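Local coordinates for dTDP-glucose 4,6-dehydratase (Klebsiella pneumoniae, PDB 5U4Q), which binds NAD and probably converts dTDP-glucose to dTDP-4-keto-6-deoxyglucose, as a member of the NAD-dependent epimerase/dehydratase family, at residues I208-Y213 / K288-I293. Numbering follows the deposited sequence.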
loop_
_atom_site.group_PDB
_atom_site.type_symbol
_atom_site.label_atom_id
_atom_site.label_comp_id
_atom_site.label_asym_id
_atom_site.label_seq_id
_atom_site.Cartn_x
_atom_site.Cartn_y
_atom_site.Cartn_z
ATOM N N ILE A 208 -7.362 31.881 -9.906
ATOM C CA ILE A 208 -6.550 30.692 -10.075
ATOM C C ILE A 208 -5.190 30.963 -9.445
ATOM O O ILE A 208 -4.589 32.025 -9.684
ATOM C CB ILE A 208 -6.320 30.370 -11.559
ATOM C CG1 ILE A 208 -7.653 30.126 -12.269
ATOM C CG2 ILE A 208 -5.397 29.162 -11.709
ATOM C CD1 ILE A 208 -7.510 30.055 -13.776
ATOM N N ASP A 209 -4.694 30.015 -8.655
ATOM C CA ASP A 209 -3.368 30.153 -8.062
ATOM C C ASP A 209 -2.349 29.830 -9.149
ATOM O O ASP A 209 -2.476 28.816 -9.848
ATOM C CB ASP A 209 -3.180 29.228 -6.850
ATOM C CG ASP A 209 -3.826 29.769 -5.578
ATOM O OD1 ASP A 209 -4.536 30.799 -5.621
ATOM O OD2 ASP A 209 -3.608 29.151 -4.511
ATOM N N VAL A 210 -1.360 30.710 -9.294
ATOM C CA VAL A 210 -0.320 30.568 -10.298
ATOM C C VAL A 210 1.044 30.547 -9.619
ATOM O O VAL A 210 1.452 31.539 -9.018
ATOM C CB VAL A 210 -0.393 31.741 -11.315
ATOM C CG1 VAL A 210 0.712 31.631 -12.370
ATOM C CG2 VAL A 210 -1.776 31.802 -11.960
ATOM N N TYR A 211 1.742 29.416 -9.721
ATOM C CA TYR A 211 3.078 29.229 -9.135
ATOM C C TYR A 211 4.204 29.456 -10.135
ATOM O O TYR A 211 4.036 29.229 -11.332
ATOM C CB TYR A 211 3.218 27.797 -8.599
ATOM C CG TYR A 211 2.319 27.492 -7.435
ATOM C CD1 TYR A 211 1.015 27.035 -7.634
ATOM C CD2 TYR A 211 2.766 27.666 -6.127
ATOM C CE1 TYR A 211 0.181 26.760 -6.557
ATOM C CE2 TYR A 211 1.945 27.396 -5.047
ATOM C CZ TYR A 211 0.655 26.939 -5.265
ATOM O OH TYR A 211 -0.156 26.674 -4.190
ATOM N N ASN A 212 5.359 29.897 -9.626
ATOM C CA ASN A 212 6.580 30.075 -10.423
ATOM C C ASN A 212 6.357 30.838 -11.748
ATOM O O ASN A 212 6.825 30.412 -12.821
ATOM C CB ASN A 212 7.214 28.688 -10.678
ATOM C CG ASN A 212 8.585 28.755 -11.366
ATOM O OD1 ASN A 212 9.331 29.735 -11.245
ATOM N ND2 ASN A 212 8.921 27.690 -12.089
ATOM N N TYR A 213 5.654 31.957 -11.653
ATOM C CA TYR A 213 5.404 32.843 -12.801
ATOM C C TYR A 213 4.697 32.113 -13.961
ATOM O O TYR A 213 4.873 32.481 -15.124
ATOM C CB TYR A 213 6.719 33.492 -13.290
ATOM C CG TYR A 213 7.257 34.644 -12.447
ATOM C CD1 TYR A 213 7.910 34.411 -11.235
ATOM C CD2 TYR A 213 7.122 35.968 -12.874
ATOM C CE1 TYR A 213 8.413 35.459 -10.476
ATOM C CE2 TYR A 213 7.624 37.020 -12.122
ATOM C CZ TYR A 213 8.268 36.762 -10.920
ATOM O OH TYR A 213 8.785 37.785 -10.161
ATOM N N LYS A 288 -5.967 35.922 -11.458
ATOM C CA LYS A 288 -4.825 35.152 -11.008
ATOM C C LYS A 288 -4.277 35.638 -9.674
ATOM O O LYS A 288 -4.269 36.851 -9.401
ATOM C CB LYS A 288 -3.714 35.220 -12.067
ATOM C CG LYS A 288 -4.177 34.839 -13.462
ATOM C CD LYS A 288 -3.114 35.091 -14.519
ATOM C CE LYS A 288 -3.660 34.825 -15.909
ATOM N NZ LYS A 288 -4.667 35.820 -16.386
ATOM N N ASN A 289 -3.848 34.691 -8.840
ATOM C CA ASN A 289 -3.153 34.972 -7.579
ATOM C C ASN A 289 -1.731 34.436 -7.756
ATOM O O ASN A 289 -1.531 33.237 -7.933
ATOM C CB ASN A 289 -3.787 34.244 -6.389
ATOM C CG ASN A 289 -5.236 34.601 -6.170
ATOM O OD1 ASN A 289 -6.008 33.771 -5.689
ATOM N ND2 ASN A 289 -5.624 35.828 -6.516
HETATM N N MSE A 290 -0.735 35.313 -7.712
HETATM C CA MSE A 290 0.646 34.883 -7.906
HETATM C C MSE A 290 1.193 34.387 -6.600
HETATM O O MSE A 290 1.201 35.112 -5.596
HETATM C CB MSE A 290 1.511 36.022 -8.437
HETATM C CG MSE A 290 0.894 36.769 -9.613
HETATM SE SE MSE A 290 0.352 35.575 -11.081
HETATM C CE MSE A 290 2.075 34.687 -11.394
HETATM N N MSE A 291 1.652 33.142 -6.599
HETATM C CA MSE A 291 2.175 32.507 -5.389
HETATM C C MSE A 291 3.652 32.786 -5.323
HETATM O O MSE A 291 4.368 32.528 -6.296
HETATM C CB MSE A 291 1.899 31.004 -5.451
HETATM C CG MSE A 291 0.427 30.683 -5.715
HETATM SE SE MSE A 291 -0.723 31.462 -4.317
HETATM C CE MSE A 291 -0.614 29.986 -3.011
ATOM N N PRO A 292 4.142 33.311 -4.176
ATOM C CA PRO A 292 5.573 33.624 -4.090
ATOM C C PRO A 292 6.442 32.370 -4.075
ATOM O O PRO A 292 6.030 31.334 -3.545
ATOM C CB PRO A 292 5.689 34.405 -2.772
ATOM C CG PRO A 292 4.554 33.917 -1.943
ATOM C CD PRO A 292 3.441 33.597 -2.908
ATOM N N ILE A 293 7.632 32.470 -4.664
ATOM C CA ILE A 293 8.549 31.335 -4.754
ATOM C C ILE A 293 9.247 31.092 -3.415
ATOM O O ILE A 293 9.229 29.972 -2.898
ATOM C CB ILE A 293 9.576 31.539 -5.892
ATOM C CG1 ILE A 293 8.835 31.613 -7.238
ATOM C CG2 ILE A 293 10.599 30.401 -5.907
ATOM C CD1 ILE A 293 9.695 32.028 -8.411
HETATM O O HOH W 1 4.308 32.971 -9.539
HETATM O O HOH W 2 5.365 30.050 -6.850
#
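Strands 208-211 and 288-291 form a small two-stranded parallel sheet, zipped in step from I208 beside K288 to V210 beside M290. N289 sits between two residues of its neighbour, as parallel pairing requires: N289 N donates to I208 O, 2.9 Å away, nearly straight at 170°, while its own carbonyl receives V210 N in the carbonyl plane. M291 N closes the ladder on V210 O (2.9 Å), approaching from above that carbonyl's plane.

Packing is tightest at V210, buried against K288 and M290. Its beta-branch suits an extended strand and spreads two methyls: CG2 lies against K288 CB, whereas CG1, anti to the backbone N (chi1 179°), meets the CE methyl of selenomethionine M290 at a snug 3.5 Å. M290, at the exposed edge of this face, curls back through chi2 and chi3 to bring that methyl over.

On the other face, selenomethionine M291 runs alongside solvent-exposed Y211, with CG 3.7 Å from the ring centroid and almost on the ring normal, a CH-pi contact; SE lies obliquely farther out, a Met-aromatic partner. The bent chain ends with CE 3.5 Å from Y211 OH and beside D209 OD2, which the carboxylate's partial exposure makes tolerable. Beyond the ladder water takes over: one molecule joins V210 O, M291 O and Y213 N, and a second bridges N212 N to M291 O. Asparagine tolerates the left-handed region well, which fits N212 (phi 48°), and I293 CD1 reaches the edge of the Y213 ring loosely.

Consistent with the small C-terminal substrate domain of extended short-chain dehydrogenases, this ribbon stands apart from the Rossmann sheet. Helix 194-203 buries I208 through F198 and A201; on helix 271-282, V210 touches M272 and K288 packs on I275 while its ammonium forms a salt bridge with E279.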